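Local coordinates for CBS domain-containing protein CBSX1, chloroplastic (Arabidopsis thaliana, PDB 4GQV) that probably regulates chloroplast thioredoxins through its pair of CBS domains, a module that in many relatives senses adenosine-containing ligands, at residues A[30-33]-A[34-37]. Sequence-based numbering, arbitrary orientation.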
loop_
_atom_site.group_PDB
_atom_site.type_symbol
_atom_site.label_atom_id
_atom_site.label_comp_id
_atom_site.label_asym_id
_atom_site.label_seq_id
_atom_site.Cartn_x
_atom_site.Cartn_y
_atom_site.Cartn_z
ATOM N N LEU A 30 -5.409 9.271 10.438
ATOM C CA LEU A 30 -3.954 9.199 10.337
ATOM C C LEU A 30 -3.393 8.176 11.319
ATOM O O LEU A 30 -2.486 7.399 10.985
ATOM C CB LEU A 30 -3.329 10.574 10.571
ATOM C CG LEU A 30 -3.393 11.509 9.362
ATOM C CD1 LEU A 30 -3.120 12.954 9.757
ATOM C CD2 LEU A 30 -2.408 11.056 8.299
ATOM N N GLU A 31 -3.960 8.159 12.519
ATOM C CA GLU A 31 -3.582 7.171 13.515
ATOM C C GLU A 31 -3.872 5.770 12.985
ATOM O O GLU A 31 -2.965 4.925 12.903
ATOM C CB GLU A 31 -4.328 7.427 14.828
ATOM C CG GLU A 31 -3.630 6.868 16.077
ATOM C CD GLU A 31 -3.671 7.838 17.261
ATOM O OE1 GLU A 31 -3.888 9.049 17.023
ATOM O OE2 GLU A 31 -3.486 7.398 18.422
ATOM N N LEU A 32 -5.131 5.543 12.602
ATOM C CA LEU A 32 -5.575 4.251 12.075
ATOM C C LEU A 32 -4.668 3.737 10.959
ATOM O O LEU A 32 -4.308 2.559 10.942
ATOM C CB LEU A 32 -7.035 4.322 11.615
ATOM C CG LEU A 32 -8.083 4.316 12.743
ATOM C CD1 LEU A 32 -9.491 4.607 12.232
ATOM C CD2 LEU A 32 -8.073 2.997 13.509
ATOM N N LEU A 33 -4.282 4.635 10.052
ATOM C CA LEU A 33 -3.356 4.298 8.982
ATOM C C LEU A 33 -2.015 3.890 9.541
ATOM O O LEU A 33 -1.426 2.912 9.080
ATOM C CB LEU A 33 -3.141 5.477 8.036
ATOM C CG LEU A 33 -4.251 5.917 7.088
ATOM C CD1 LEU A 33 -3.804 7.116 6.271
ATOM C CD2 LEU A 33 -4.670 4.773 6.175
ATOM N N VAL A 34 -1.515 4.640 10.522
ATOM C CA VAL A 34 -0.188 4.321 11.063
ATOM C C VAL A 34 -0.129 2.960 11.764
ATOM O O VAL A 34 0.767 2.158 11.496
ATOM C CB VAL A 34 0.354 5.434 11.984
ATOM C CG1 VAL A 34 1.499 4.915 12.837
ATOM C CG2 VAL A 34 0.814 6.619 11.149
ATOM N N GLU A 35 -1.084 2.705 12.653
ATOM C CA GLU A 35 -1.175 1.407 13.313
ATOM C C GLU A 35 -1.370 0.285 12.311
ATOM O O GLU A 35 -0.691 -0.740 12.382
ATOM C CB GLU A 35 -2.363 1.359 14.273
ATOM C CG GLU A 35 -2.587 2.592 15.099
ATOM C CD GLU A 35 -4.001 2.658 15.614
ATOM O OE1 GLU A 35 -4.292 2.017 16.653
ATOM O OE2 GLU A 35 -4.828 3.345 14.970
ATOM N N ASN A 36 -2.307 0.480 11.385
ATOM C CA ASN A 36 -2.787 -0.628 10.555
ATOM C C ASN A 36 -2.087 -0.788 9.218
ATOM O O ASN A 36 -2.495 -1.613 8.395
ATOM C CB ASN A 36 -4.304 -0.552 10.358
ATOM C CG ASN A 36 -5.066 -0.846 11.631
ATOM O OD1 ASN A 36 -5.090 -1.986 12.099
ATOM N ND2 ASN A 36 -5.686 0.181 12.205
ATOM N N ARG A 37 -1.036 0.004 9.025
ATOM C CA ARG A 37 -0.223 -0.015 7.810
ATOM C C ARG A 37 -1.040 -0.002 6.512
ATOM O O ARG A 37 -0.725 -0.714 5.557
ATOM C CB ARG A 37 0.752 -1.195 7.824
ATOM C CG ARG A 37 2.082 -0.874 7.163
ATOM C CD ARG A 37 2.852 -2.129 6.792
ATOM N NE ARG A 37 4.023 -1.817 5.977
ATOM C CZ ARG A 37 4.652 -2.695 5.200
ATOM N NH1 ARG A 37 4.219 -3.945 5.125
ATOM N NH2 ARG A 37 5.710 -2.320 4.490
#
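Asn-36 bonds twice to one carbonyl, that of Leu-32, in the last turn of helix 26-36. Its backbone N lies 2.9 Å from Leu-32 O, the ordinary i to i+4 helix bond, while its side-chain ND2 reaches the same oxygen at 3.0 Å. Both bonds are bent, the side-chain one with an N-H...O angle of 144°, and the oxygen sits slightly out of the amide plane. A chi1 of -70° sets CG beside the residue's own backbone N, folding the amide back over the preceding turn, where ND2 also lies 3.9 Å from Leu-32 CD2. Glu-35 brings its OE2 over the backbone, 3.1 Å from Leu-32 CA and 3.2 Å from Glu-31 O, two acceptors with no bond between them. Earlier in the helix, Val-34 N bonds to Leu-30 O and Glu-35 N to Glu-31 O.

Leu-32 and Leu-33 pack on Phe-41, joining the helix to the sheet of strand 40-44, whereas Val-34 packs on Arg-153 of the second subunit. With an alanine at Asn-36, Leu-32 O would probably lose its second donor, and Leu-32 CD2 its amide neighbour. Near this C-terminal end, then, a side-chain amide supplements main-chain bonding, which the adjacent carboxylate cannot do for the oxygen it nears.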